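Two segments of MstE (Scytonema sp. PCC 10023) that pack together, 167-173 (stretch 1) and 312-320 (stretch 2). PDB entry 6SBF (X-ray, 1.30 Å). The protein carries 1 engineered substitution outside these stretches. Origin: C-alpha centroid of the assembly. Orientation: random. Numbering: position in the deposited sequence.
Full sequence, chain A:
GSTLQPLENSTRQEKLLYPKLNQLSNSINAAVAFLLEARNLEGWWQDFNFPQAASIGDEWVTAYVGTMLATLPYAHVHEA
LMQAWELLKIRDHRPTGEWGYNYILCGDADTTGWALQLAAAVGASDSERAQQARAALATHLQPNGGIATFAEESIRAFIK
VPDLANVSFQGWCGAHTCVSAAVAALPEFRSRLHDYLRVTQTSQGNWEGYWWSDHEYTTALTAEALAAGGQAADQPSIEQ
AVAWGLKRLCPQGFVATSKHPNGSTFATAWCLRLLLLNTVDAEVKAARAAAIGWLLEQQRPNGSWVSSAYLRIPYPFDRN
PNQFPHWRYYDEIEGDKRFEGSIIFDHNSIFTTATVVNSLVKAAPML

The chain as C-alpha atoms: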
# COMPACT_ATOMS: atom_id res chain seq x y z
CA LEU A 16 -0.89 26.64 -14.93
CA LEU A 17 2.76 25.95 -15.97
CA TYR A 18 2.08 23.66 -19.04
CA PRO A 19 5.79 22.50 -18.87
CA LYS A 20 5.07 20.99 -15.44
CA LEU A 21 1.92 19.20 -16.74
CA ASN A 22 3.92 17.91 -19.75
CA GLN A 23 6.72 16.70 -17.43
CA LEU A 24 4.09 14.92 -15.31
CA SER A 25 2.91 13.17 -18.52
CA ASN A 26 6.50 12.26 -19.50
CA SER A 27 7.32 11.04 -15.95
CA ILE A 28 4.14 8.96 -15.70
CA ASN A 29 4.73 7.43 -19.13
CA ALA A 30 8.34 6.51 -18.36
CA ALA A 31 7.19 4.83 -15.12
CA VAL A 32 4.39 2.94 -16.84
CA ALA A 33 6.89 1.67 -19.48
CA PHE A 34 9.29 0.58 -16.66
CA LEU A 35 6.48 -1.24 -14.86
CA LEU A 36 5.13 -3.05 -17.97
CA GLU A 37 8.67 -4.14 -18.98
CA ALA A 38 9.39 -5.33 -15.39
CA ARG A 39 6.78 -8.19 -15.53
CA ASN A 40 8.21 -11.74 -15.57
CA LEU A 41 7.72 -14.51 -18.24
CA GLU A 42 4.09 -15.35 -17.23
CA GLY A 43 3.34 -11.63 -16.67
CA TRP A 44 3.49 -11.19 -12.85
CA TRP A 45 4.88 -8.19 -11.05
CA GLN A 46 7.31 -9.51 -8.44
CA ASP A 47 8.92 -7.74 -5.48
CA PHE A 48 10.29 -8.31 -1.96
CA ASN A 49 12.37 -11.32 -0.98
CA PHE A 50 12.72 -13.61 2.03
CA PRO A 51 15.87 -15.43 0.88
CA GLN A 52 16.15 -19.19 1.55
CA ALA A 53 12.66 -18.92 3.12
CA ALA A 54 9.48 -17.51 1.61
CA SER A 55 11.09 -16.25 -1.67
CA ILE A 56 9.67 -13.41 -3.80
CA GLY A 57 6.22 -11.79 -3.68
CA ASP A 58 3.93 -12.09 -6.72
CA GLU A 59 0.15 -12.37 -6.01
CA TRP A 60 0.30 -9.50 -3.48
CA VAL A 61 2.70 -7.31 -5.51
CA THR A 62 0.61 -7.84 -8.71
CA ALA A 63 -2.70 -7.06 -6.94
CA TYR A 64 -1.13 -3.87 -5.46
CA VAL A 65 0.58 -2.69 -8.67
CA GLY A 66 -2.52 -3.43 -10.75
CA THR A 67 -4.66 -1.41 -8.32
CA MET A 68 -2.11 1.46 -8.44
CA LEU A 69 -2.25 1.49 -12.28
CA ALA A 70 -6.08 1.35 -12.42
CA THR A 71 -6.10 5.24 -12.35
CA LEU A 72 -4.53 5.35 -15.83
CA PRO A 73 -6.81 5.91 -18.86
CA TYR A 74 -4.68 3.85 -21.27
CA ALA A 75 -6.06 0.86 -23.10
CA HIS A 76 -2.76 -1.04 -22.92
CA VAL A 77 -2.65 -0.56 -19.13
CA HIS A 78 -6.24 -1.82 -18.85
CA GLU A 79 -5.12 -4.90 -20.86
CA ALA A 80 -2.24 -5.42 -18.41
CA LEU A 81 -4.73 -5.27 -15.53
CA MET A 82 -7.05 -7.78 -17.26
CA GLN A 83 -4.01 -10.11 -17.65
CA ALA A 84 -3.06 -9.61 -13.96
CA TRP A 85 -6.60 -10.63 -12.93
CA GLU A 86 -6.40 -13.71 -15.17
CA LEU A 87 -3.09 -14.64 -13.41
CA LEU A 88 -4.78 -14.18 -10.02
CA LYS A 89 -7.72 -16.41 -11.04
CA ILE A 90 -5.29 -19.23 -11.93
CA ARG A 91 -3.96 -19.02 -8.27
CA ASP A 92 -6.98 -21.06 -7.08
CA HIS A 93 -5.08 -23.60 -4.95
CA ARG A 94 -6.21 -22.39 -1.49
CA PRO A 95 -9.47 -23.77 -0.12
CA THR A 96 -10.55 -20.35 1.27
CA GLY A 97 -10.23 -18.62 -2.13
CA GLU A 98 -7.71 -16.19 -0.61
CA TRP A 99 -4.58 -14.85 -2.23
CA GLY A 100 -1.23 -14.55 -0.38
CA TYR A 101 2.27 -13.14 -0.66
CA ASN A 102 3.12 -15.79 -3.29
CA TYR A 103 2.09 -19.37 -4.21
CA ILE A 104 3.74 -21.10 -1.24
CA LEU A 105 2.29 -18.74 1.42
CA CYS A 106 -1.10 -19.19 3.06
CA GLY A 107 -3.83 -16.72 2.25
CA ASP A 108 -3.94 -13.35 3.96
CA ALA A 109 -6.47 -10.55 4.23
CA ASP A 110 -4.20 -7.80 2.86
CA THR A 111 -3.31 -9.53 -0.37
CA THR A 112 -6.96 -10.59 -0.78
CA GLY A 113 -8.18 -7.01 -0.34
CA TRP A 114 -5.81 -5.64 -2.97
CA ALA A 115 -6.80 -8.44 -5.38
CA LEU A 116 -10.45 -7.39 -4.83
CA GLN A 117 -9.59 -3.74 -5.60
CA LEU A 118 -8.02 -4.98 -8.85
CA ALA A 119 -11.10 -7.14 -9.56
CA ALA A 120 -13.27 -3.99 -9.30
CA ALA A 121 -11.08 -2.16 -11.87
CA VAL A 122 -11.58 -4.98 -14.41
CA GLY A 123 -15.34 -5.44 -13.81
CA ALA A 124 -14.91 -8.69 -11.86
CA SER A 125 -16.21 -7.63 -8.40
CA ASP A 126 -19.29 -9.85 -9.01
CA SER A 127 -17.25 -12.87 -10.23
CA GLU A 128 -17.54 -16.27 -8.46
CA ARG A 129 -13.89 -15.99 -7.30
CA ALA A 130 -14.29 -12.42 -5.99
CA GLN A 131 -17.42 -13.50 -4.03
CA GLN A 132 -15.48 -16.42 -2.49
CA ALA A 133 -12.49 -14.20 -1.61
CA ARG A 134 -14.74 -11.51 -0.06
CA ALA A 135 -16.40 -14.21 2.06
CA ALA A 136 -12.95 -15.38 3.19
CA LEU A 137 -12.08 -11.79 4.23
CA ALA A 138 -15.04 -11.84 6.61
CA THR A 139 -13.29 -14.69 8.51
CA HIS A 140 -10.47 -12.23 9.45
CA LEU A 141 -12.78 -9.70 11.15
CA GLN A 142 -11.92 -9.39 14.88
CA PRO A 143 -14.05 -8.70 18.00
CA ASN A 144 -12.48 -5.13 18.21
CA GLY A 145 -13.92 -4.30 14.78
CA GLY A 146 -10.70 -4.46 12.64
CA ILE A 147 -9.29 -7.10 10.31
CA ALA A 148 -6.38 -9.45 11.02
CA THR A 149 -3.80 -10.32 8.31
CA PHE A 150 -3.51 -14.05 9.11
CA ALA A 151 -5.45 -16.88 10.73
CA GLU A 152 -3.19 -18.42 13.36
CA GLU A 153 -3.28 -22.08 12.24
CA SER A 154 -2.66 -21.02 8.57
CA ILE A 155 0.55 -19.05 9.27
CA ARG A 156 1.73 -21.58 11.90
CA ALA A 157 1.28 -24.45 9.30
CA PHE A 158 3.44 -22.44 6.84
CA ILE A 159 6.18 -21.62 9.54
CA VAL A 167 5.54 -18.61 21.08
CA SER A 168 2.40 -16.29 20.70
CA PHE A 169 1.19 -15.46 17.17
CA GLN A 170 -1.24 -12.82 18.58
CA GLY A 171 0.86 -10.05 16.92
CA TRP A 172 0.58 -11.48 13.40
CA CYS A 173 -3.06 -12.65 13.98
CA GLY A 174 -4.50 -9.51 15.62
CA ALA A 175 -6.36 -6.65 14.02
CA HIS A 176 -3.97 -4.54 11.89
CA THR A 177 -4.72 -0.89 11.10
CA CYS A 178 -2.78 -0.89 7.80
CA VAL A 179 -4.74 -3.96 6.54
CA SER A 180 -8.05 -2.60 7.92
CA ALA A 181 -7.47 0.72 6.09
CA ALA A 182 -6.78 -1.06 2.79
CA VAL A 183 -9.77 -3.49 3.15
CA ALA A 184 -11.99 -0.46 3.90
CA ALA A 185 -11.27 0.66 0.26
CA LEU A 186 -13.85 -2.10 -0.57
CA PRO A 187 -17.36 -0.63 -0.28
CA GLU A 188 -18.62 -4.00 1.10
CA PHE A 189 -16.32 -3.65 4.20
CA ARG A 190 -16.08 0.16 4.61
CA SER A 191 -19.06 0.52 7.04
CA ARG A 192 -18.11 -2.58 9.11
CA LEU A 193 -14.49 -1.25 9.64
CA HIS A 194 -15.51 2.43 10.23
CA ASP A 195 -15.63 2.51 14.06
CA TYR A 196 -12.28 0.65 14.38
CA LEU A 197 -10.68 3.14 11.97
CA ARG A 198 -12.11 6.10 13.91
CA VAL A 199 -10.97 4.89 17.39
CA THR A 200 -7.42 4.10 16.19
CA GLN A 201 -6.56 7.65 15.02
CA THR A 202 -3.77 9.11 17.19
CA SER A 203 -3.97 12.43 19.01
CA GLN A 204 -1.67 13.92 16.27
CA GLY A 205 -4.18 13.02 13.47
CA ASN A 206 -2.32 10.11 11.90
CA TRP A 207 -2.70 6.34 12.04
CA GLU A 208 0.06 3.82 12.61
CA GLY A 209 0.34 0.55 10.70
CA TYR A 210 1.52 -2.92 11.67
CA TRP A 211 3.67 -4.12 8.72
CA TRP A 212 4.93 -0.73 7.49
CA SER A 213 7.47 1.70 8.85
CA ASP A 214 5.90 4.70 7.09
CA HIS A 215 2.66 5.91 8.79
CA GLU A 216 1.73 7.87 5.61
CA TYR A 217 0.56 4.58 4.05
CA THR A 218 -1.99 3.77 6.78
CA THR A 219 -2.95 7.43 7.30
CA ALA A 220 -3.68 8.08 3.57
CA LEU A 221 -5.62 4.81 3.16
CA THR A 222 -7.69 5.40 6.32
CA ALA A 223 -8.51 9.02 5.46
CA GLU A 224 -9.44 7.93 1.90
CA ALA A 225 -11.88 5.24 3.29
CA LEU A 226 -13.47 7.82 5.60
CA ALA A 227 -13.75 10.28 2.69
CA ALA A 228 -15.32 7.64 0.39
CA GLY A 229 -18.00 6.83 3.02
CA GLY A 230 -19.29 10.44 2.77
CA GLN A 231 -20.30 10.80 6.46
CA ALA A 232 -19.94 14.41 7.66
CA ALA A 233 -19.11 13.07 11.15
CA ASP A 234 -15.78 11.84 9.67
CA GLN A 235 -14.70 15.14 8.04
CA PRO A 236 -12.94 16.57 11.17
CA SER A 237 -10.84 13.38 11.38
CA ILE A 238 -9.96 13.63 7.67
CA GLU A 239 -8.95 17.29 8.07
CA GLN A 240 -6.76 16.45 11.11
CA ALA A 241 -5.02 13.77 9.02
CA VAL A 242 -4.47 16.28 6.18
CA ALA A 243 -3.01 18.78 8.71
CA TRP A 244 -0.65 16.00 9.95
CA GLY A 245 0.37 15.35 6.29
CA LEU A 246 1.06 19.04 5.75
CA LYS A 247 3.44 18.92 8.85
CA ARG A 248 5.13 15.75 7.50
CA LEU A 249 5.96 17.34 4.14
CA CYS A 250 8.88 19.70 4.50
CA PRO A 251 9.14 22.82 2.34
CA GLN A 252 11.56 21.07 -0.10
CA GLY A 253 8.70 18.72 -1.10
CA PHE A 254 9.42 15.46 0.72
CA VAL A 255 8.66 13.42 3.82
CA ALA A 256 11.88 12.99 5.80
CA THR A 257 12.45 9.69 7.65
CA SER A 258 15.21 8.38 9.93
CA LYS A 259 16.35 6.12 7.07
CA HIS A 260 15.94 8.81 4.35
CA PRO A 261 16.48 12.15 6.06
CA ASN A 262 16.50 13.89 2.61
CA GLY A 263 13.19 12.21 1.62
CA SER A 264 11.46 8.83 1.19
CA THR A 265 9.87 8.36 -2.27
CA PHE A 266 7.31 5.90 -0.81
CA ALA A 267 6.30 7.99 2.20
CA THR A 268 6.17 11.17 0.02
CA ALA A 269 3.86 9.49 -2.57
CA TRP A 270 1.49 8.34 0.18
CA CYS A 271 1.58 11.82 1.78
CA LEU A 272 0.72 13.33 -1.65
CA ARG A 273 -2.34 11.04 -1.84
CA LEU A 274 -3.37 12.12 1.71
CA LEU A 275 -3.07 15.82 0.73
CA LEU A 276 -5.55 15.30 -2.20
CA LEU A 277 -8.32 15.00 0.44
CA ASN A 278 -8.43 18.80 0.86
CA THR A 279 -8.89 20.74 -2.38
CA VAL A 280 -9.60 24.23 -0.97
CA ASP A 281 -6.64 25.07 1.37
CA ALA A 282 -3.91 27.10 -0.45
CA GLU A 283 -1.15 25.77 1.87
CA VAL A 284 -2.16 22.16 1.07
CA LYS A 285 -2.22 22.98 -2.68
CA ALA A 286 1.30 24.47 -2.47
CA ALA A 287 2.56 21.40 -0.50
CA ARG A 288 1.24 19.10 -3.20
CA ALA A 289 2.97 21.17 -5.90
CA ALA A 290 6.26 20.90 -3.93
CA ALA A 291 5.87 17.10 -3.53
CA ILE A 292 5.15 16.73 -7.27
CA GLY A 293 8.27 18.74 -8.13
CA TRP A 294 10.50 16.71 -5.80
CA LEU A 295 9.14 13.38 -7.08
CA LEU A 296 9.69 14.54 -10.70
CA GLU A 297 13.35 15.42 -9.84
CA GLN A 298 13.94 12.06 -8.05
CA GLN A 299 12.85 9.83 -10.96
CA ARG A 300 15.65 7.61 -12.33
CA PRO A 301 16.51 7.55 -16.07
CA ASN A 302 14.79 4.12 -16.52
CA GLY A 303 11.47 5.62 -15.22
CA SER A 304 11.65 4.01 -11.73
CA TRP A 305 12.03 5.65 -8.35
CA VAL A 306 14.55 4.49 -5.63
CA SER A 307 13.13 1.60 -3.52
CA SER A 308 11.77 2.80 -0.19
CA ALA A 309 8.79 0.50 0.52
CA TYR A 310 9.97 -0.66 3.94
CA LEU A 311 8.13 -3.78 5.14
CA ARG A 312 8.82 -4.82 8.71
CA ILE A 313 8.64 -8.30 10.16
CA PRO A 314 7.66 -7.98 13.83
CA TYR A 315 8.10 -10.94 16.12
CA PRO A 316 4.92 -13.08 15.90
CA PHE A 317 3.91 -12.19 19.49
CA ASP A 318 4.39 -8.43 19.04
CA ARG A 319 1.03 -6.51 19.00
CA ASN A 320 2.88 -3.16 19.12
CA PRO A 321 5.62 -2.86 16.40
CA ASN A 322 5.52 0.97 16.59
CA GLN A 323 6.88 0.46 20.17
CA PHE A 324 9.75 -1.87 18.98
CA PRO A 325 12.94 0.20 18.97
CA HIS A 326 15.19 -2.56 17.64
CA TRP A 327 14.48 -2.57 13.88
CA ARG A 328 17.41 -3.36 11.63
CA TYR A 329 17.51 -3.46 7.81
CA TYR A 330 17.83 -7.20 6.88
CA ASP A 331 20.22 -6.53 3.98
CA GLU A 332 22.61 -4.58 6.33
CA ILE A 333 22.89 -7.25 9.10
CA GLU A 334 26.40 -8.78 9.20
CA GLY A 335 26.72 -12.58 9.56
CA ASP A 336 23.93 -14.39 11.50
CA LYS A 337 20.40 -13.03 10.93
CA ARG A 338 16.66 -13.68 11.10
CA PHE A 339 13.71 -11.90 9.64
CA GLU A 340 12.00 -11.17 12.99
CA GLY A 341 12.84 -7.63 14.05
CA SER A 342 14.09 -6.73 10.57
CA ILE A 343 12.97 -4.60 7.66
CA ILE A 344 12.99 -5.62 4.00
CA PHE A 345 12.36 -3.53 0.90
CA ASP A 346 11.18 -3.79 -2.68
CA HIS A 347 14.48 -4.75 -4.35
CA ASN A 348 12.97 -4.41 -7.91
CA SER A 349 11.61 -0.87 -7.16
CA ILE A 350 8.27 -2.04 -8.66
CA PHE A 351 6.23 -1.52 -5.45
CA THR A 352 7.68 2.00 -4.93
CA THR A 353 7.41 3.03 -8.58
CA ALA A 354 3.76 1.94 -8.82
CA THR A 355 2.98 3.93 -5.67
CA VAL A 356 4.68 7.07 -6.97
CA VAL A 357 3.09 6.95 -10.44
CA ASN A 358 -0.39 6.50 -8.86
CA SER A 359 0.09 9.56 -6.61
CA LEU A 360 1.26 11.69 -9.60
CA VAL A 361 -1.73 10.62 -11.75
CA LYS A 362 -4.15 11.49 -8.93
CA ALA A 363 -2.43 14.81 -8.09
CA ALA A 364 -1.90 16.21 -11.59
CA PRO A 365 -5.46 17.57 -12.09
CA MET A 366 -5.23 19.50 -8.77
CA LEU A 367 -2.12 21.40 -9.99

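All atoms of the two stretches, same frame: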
# COMPACT_ATOMS: atom_id res chain seq x y z
N VAL A 167 5.48 -20.10 21.21
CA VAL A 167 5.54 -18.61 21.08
C VAL A 167 4.15 -18.07 20.57
O VAL A 167 3.44 -18.70 19.74
CB VAL A 167 6.73 -18.18 20.19
CG1 VAL A 167 6.48 -16.88 19.45
CG2 VAL A 167 8.02 -18.11 21.01
N SER A 168 3.70 -16.93 21.07
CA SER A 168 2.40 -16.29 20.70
C SER A 168 2.48 -15.89 19.23
O SER A 168 3.50 -15.33 18.83
CB SER A 168 2.12 -15.09 21.54
OG SER A 168 0.95 -14.38 21.07
N PHE A 169 1.40 -16.13 18.49
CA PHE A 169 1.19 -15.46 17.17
C PHE A 169 0.15 -14.34 17.23
O PHE A 169 -0.35 -13.88 16.19
CB PHE A 169 0.85 -16.50 16.10
CG PHE A 169 2.08 -17.18 15.54
CD1 PHE A 169 3.01 -17.82 16.33
CD2 PHE A 169 2.36 -17.10 14.22
CE1 PHE A 169 4.12 -18.43 15.76
CE2 PHE A 169 3.46 -17.69 13.65
CZ PHE A 169 4.35 -18.35 14.42
N GLN A 170 -0.16 -13.83 18.41
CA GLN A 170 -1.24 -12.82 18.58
C GLN A 170 -0.85 -11.49 17.95
O GLN A 170 -1.76 -10.66 17.70
CB GLN A 170 -1.59 -12.67 20.06
CG GLN A 170 -2.31 -13.90 20.56
CD GLN A 170 -3.45 -14.25 19.63
OE1 GLN A 170 -4.41 -13.48 19.43
NE2 GLN A 170 -3.39 -15.43 19.05
N GLY A 171 0.44 -11.22 17.71
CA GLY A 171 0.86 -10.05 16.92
C GLY A 171 0.45 -10.20 15.46
O GLY A 171 -0.31 -9.34 14.95
N TRP A 172 0.88 -11.28 14.83
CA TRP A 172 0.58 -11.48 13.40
C TRP A 172 -0.90 -11.76 13.14
O TRP A 172 -1.33 -11.60 11.98
CB TRP A 172 1.41 -12.63 12.89
CG TRP A 172 2.86 -12.34 12.74
CD1 TRP A 172 3.53 -11.19 13.04
CD2 TRP A 172 3.85 -13.28 12.31
NE1 TRP A 172 4.86 -11.36 12.79
CE2 TRP A 172 5.08 -12.62 12.32
CE3 TRP A 172 3.77 -14.59 11.87
CZ2 TRP A 172 6.26 -13.21 11.90
CZ3 TRP A 172 4.94 -15.19 11.47
CH2 TRP A 172 6.16 -14.52 11.50
N CYS A 173 -1.67 -12.17 14.14
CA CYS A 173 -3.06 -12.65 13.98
C CYS A 173 -4.05 -11.71 14.68
O CYS A 173 -5.23 -12.07 14.79
CB CYS A 173 -3.23 -14.09 14.43
SG CYS A 173 -2.13 -15.20 13.54
N ARG A 312 8.21 -4.30 7.50
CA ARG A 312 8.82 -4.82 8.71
C ARG A 312 8.22 -6.14 9.08
O ARG A 312 7.04 -6.43 8.78
CB ARG A 312 8.87 -3.69 9.68
CG ARG A 312 7.55 -3.46 10.27
CD ARG A 312 7.77 -2.08 10.92
NE ARG A 312 6.53 -1.69 11.47
CZ ARG A 312 6.15 -0.54 12.16
NH1 ARG A 312 4.91 -0.51 12.56
NH2 ARG A 312 6.92 0.49 12.42
N ILE A 313 9.06 -6.98 9.69
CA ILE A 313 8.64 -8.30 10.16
C ILE A 313 8.73 -8.26 11.67
O ILE A 313 9.77 -8.55 12.27
CB ILE A 313 9.52 -9.39 9.57
CG1 ILE A 313 9.60 -9.27 8.03
CG2 ILE A 313 8.94 -10.71 10.07
CD1 ILE A 313 8.24 -9.20 7.28
N PRO A 314 7.62 -7.92 12.38
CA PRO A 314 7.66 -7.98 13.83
C PRO A 314 7.77 -9.42 14.28
O PRO A 314 7.42 -10.33 13.54
CB PRO A 314 6.30 -7.43 14.27
CG PRO A 314 5.80 -6.66 13.03
CD PRO A 314 6.30 -7.54 11.90
N TYR A 315 8.24 -9.61 15.50
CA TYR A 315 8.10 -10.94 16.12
C TYR A 315 6.62 -11.32 16.12
O TYR A 315 5.74 -10.46 16.27
CB TYR A 315 8.68 -10.94 17.53
CG TYR A 315 10.18 -10.96 17.59
CD1 TYR A 315 10.91 -9.79 17.58
CD2 TYR A 315 10.87 -12.16 17.59
CE1 TYR A 315 12.29 -9.80 17.59
CE2 TYR A 315 12.25 -12.18 17.61
CZ TYR A 315 12.97 -10.99 17.63
OH TYR A 315 14.34 -11.01 17.66
N PRO A 316 6.31 -12.63 15.98
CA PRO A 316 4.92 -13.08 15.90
C PRO A 316 4.05 -12.66 17.09
O PRO A 316 2.83 -12.53 16.92
CB PRO A 316 4.93 -14.60 15.71
CG PRO A 316 6.34 -14.89 15.40
CD PRO A 316 7.24 -13.75 15.81
N PHE A 317 4.66 -12.43 18.25
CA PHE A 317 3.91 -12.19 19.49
C PHE A 317 3.65 -10.70 19.64
O PHE A 317 2.97 -10.31 20.62
CB PHE A 317 4.73 -12.71 20.70
CG PHE A 317 6.15 -12.19 20.85
CD1 PHE A 317 6.38 -10.88 21.26
CD2 PHE A 317 7.26 -13.00 20.55
CE1 PHE A 317 7.69 -10.39 21.37
CE2 PHE A 317 8.55 -12.52 20.62
CZ PHE A 317 8.76 -11.20 21.04
N ASP A 318 4.30 -9.89 18.80
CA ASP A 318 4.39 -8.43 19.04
C ASP A 318 3.13 -7.72 18.52
O ASP A 318 3.01 -7.55 17.31
CB ASP A 318 5.63 -7.86 18.39
CG ASP A 318 5.88 -6.44 18.87
OD1 ASP A 318 5.01 -5.91 19.65
OD2 ASP A 318 6.89 -5.83 18.40
N ARG A 319 2.21 -7.32 19.40
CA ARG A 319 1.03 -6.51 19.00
C ARG A 319 1.38 -5.05 18.73
O ARG A 319 0.51 -4.34 18.19
CB ARG A 319 -0.07 -6.60 20.03
CG ARG A 319 -0.63 -7.99 20.24
CD ARG A 319 -1.95 -7.89 20.97
NE ARG A 319 -2.50 -9.15 21.48
CZ ARG A 319 -1.95 -9.87 22.43
NH1 ARG A 319 -0.82 -9.49 22.99
NH2 ARG A 319 -2.52 -10.99 22.82
N ASN A 320 2.59 -4.60 19.07
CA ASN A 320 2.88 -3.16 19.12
C ASN A 320 4.19 -2.81 18.41
O ASN A 320 5.12 -2.28 19.03
CB ASN A 320 2.90 -2.78 20.62
CG ASN A 320 1.52 -2.87 21.29
OD1 ASN A 320 0.59 -2.20 20.86
ND2 ASN A 320 1.38 -3.67 22.34
O HOH W 1 -4.06 -10.11 18.89
O HOH W 2 -4.86 -11.74 21.57

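Stretch 2 enters the contact as a strand and continues as a loop, and its first residue, Arg312, stays clear of stretch 1; its guanidinium bonds to partners elsewhere in the structure. Contact starts at Ile313, whose CG2 lies 4.1 Å from CZ2 of Trp172. This is a van der Waals approach between apolar atoms, oblique to the indole rather than over it.

Pro314 contributes mainly its carbonyl. The indole NE1 of Trp172 donates to Pro314 O at 2.9 Å with an N-H...O angle of 145°, and the acceptor sits at the ring edge, near its plane, where the N-H bond points. The Trp172 side chain (chi1 -72°, m; chi2 2°) leaves its backbone sideways, but its end comes nearer to stretch 2, which allows this bond. Tyr315 directs its CB away and adds little; it opens a type I beta turn that runs to Asp318 and is closed by Asp318 N donating to Tyr315 O at 3.0 Å.

Pro316, within that turn, is the centre of the contact, with 116 Å² covered by stretch 1. Two aromatic rings receive its C-H groups over their faces. Its CB stands 3.7 Å from the centroid of the Phe169 ring, 5° off the ring normal, and its CA stands 3.5 Å from the centroid of the five-membered ring of Trp172, 7° off the normal. Offsets this small place each carbon almost directly above its ring, the arrangement expected of CH-pi interactions. The carbonyl of the same residue faces the backbone of stretch 1. Trp172 N donates to Pro316 O at 3.1 Å with an angle of 151°. Gly171 N is closer to Pro316 O, at 2.8 Å, but its angle of 123° makes that bond weak: distance alone would rank the pair wrongly. A CA-H...O contact from Phe169 CA to Pro316 O, at 3.4 Å, adds to the crowding around this oxygen.

At Phe317 the same caution applies. Its N is 3.2 Å from Ser168 O, yet the angle is too poor for a hydrogen bond. The side chains meet instead through Ser168 CB and Phe317 CB, 3.6 Å apart, while Val167 CG1 approaches Phe317 CD2 at 4.1 Å, at the edge of the ring. Ser168 OG is engaged within its own stretch, accepting from Gln170 N at 2.9 Å.

Asp318 points its CB away, and its carbonyl makes the contact: Gly171 CA lies 3.3 Å from Asp318 O. An ideal CB on Gly171 would fall 2.4 Å from Asp318 O and 2.7 Å from Pro316 O, both clashes, so the close approach here depends on the bare glycine.

Arg319 closes the contact by laying one face of its guanidinium against Gln170, with NH2 3.4 Å from Gln170 CB. Water 2 strengthens the link, donating to Gln170 OE1 and accepting from Arg319 NH2, each at 2.8 Å. Asn320 is out of reach.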